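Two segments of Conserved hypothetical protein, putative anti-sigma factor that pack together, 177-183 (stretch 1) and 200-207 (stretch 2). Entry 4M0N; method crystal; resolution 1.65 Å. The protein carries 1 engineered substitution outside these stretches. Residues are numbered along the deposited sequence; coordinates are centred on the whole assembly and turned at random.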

# COMPACT_ATOMS: atom_id res chain seq x y z
N MET A 177 -10.36 -2.43 1.63
CA MET A 177 -10.47 -3.89 1.49
C MET A 177 -11.90 -4.36 1.46
O MET A 177 -12.24 -5.20 0.62
N TYR A 178 -12.70 -3.88 2.42
CA TYR A 178 -14.04 -4.37 2.64
C TYR A 178 -15.13 -3.54 1.99
O TYR A 178 -16.31 -3.90 2.06
N ASN A 179 -14.74 -2.45 1.32
CA ASN A 179 -15.68 -1.52 0.71
C ASN A 179 -16.78 -1.09 1.68
O ASN A 179 -18.00 -1.23 1.42
N GLN A 180 -16.31 -0.55 2.81
CA GLN A 180 -17.16 -0.19 3.91
C GLN A 180 -16.65 1.09 4.55
O GLN A 180 -15.51 1.13 4.99
N GLU A 181 -17.50 2.12 4.62
CA GLU A 181 -17.10 3.37 5.25
C GLU A 181 -16.91 3.15 6.75
O GLU A 181 -17.77 2.58 7.44
N ILE A 182 -15.76 3.58 7.25
CA ILE A 182 -15.47 3.48 8.66
C ILE A 182 -14.94 4.83 9.10
O ILE A 182 -13.99 5.32 8.53
N VAL A 183 -15.56 5.38 10.13
CA VAL A 183 -15.19 6.68 10.68
C VAL A 183 -14.82 6.53 12.16
O VAL A 183 -15.31 5.64 12.85
N ASN A 200 -7.52 -13.37 5.49
CA ASN A 200 -8.83 -13.46 4.85
C ASN A 200 -9.96 -13.42 5.86
O ASN A 200 -10.93 -14.15 5.72
N LYS A 201 -9.84 -12.55 6.86
CA LYS A 201 -10.83 -12.48 7.92
C LYS A 201 -11.99 -11.58 7.53
O LYS A 201 -11.87 -10.75 6.59
N SER A 202 -13.12 -11.75 8.21
CA SER A 202 -14.25 -10.87 8.04
C SER A 202 -13.85 -9.52 8.63
O SER A 202 -13.00 -9.46 9.50
N LEU A 203 -14.46 -8.45 8.16
CA LEU A 203 -14.29 -7.13 8.79
C LEU A 203 -14.63 -7.19 10.29
O LEU A 203 -13.90 -6.66 11.13
N GLU A 204 -15.73 -7.87 10.60
CA GLU A 204 -16.19 -8.01 11.98
C GLU A 204 -15.09 -8.60 12.85
O GLU A 204 -14.77 -8.07 13.93
N ALA A 205 -14.47 -9.67 12.36
CA ALA A 205 -13.38 -10.36 13.07
C ALA A 205 -12.15 -9.48 13.27
O ALA A 205 -11.48 -9.52 14.32
N VAL A 206 -11.82 -8.71 12.24
CA VAL A 206 -10.69 -7.83 12.35
C VAL A 206 -10.98 -6.75 13.38
O VAL A 206 -10.13 -6.47 14.21
N LEU A 207 -12.18 -6.18 13.35
CA LEU A 207 -12.56 -5.17 14.34
C LEU A 207 -12.60 -5.74 15.77
O LEU A 207 -12.15 -5.08 16.70

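M177 directs its CA-to-CB bond toward stretch 2, yet its side chain (chi1 t) makes no contact. The next residue, Y178, has the largest area covered by the other stretch, 102 Å², followed by L203 with 90 Å². With chi1 at -63° (m) and chi2 at -77°, its ring lies against the start of the helix in stretch 2, where one face receives L203: CB of L203 sits 3.9 Å from the Y178 ring centroid and 13° off the normal, a CH-pi geometry, while Y178 CD2 and L203 CD1 approach to 3.8 Å. The phenol reaches past this contact to donate a hydrogen bond from Y178 OH to K201 O at 2.6 Å, near the ring plane. Y178 OH also lies 3.7 Å from V206 CG2 (V206 chi1 t). A water accepts from K201 N at 2.9 Å and donates a weak bond to Y178 OH at 3.4 Å, bridging the two residues.

N179, with positive phi, leaves the helix and points its CB away. Q180 (chi1 t, chi2 p) turns back, placing CG 3.7 Å from L203 CD2; its NE2 instead serves its own stretch, donating to E181 O at 2.9 Å. E181 makes no contact across. I182 (m, t) extends CD1 to 4.2 Å from L203 CD1, so L203 (t, p) touches Y178, Q180 and I182 alike. V183 is out of reach.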

# COMPACT_ATOMS: atom_id res chain seq x y z
CB MET A 177 -9.77 -4.62 2.63
CG MET A 177 -9.97 -6.14 2.59
SD MET A 177 -8.78 -7.02 3.64
CE MET A 177 -7.21 -6.87 2.75
CB TYR A 178 -14.27 -4.53 4.14
CG TYR A 178 -13.35 -5.56 4.76
CD1 TYR A 178 -13.58 -6.92 4.61
CD2 TYR A 178 -12.22 -5.17 5.46
CE1 TYR A 178 -12.72 -7.86 5.16
CE2 TYR A 178 -11.37 -6.10 6.01
CZ TYR A 178 -11.63 -7.46 5.88
OH TYR A 178 -10.77 -8.40 6.44
CB ASN A 179 -16.26 -2.09 -0.57
CG ASN A 179 -17.05 -1.06 -1.33
OD1 ASN A 179 -16.80 0.14 -1.21
ND2 ASN A 179 -18.02 -1.52 -2.10
CB GLN A 180 -17.17 -1.33 4.92
CG GLN A 180 -17.86 -1.01 6.24
CD GLN A 180 -19.32 -0.58 6.05
OE1 GLN A 180 -20.15 -1.36 5.58
NE2 GLN A 180 -19.63 0.66 6.41
CB GLU A 181 -18.13 4.47 5.01
CG GLU A 181 -17.59 5.88 5.27
CD GLU A 181 -18.68 6.90 5.59
OE1 GLU A 181 -19.85 6.68 5.20
OE2 GLU A 181 -18.36 7.93 6.23
CB ILE A 182 -14.39 2.43 8.95
CG1 ILE A 182 -14.83 1.04 8.49
CG2 ILE A 182 -14.06 2.42 10.44
CD1 ILE A 182 -13.69 0.03 8.53
CB VAL A 183 -16.34 7.69 10.51
CG1 VAL A 183 -16.82 7.72 9.07
CG2 VAL A 183 -17.51 7.37 11.44
CB ASN A 200 -8.92 -14.75 4.03
CG ASN A 200 -8.22 -14.60 2.71
OD1 ASN A 200 -8.75 -14.01 1.79
ND2 ASN A 200 -6.98 -15.07 2.64
CB LYS A 201 -10.20 -11.99 9.22
CG LYS A 201 -9.16 -12.95 9.81
CD LYS A 201 -9.77 -13.92 10.80
CE LYS A 201 -8.73 -14.55 11.71
NZ LYS A 201 -7.99 -13.53 12.51
CB SER A 202 -15.50 -11.40 8.74
OG SER A 202 -15.25 -11.52 10.12
CB LEU A 203 -15.16 -6.09 8.10
CG LEU A 203 -15.10 -4.65 8.62
CD1 LEU A 203 -13.67 -4.20 8.78
CD2 LEU A 203 -15.90 -3.73 7.70
CB GLU A 204 -17.46 -8.88 12.03
CG GLU A 204 -18.26 -8.78 13.32
CD GLU A 204 -19.51 -9.67 13.31
OE1 GLU A 204 -19.88 -10.17 12.22
OE2 GLU A 204 -20.13 -9.86 14.37
CB ALA A 205 -12.99 -11.60 12.28
CB VAL A 206 -10.30 -7.20 11.01
CG1 VAL A 206 -9.16 -6.21 11.25
CG2 VAL A 206 -9.89 -8.27 10.00
CB LEU A 207 -13.87 -4.50 13.97
CG LEU A 207 -13.81 -3.70 12.65
CD1 LEU A 207 -15.21 -3.24 12.28
CD2 LEU A 207 -12.86 -2.52 12.79
O HOH W 1 -8.01 -10.31 6.74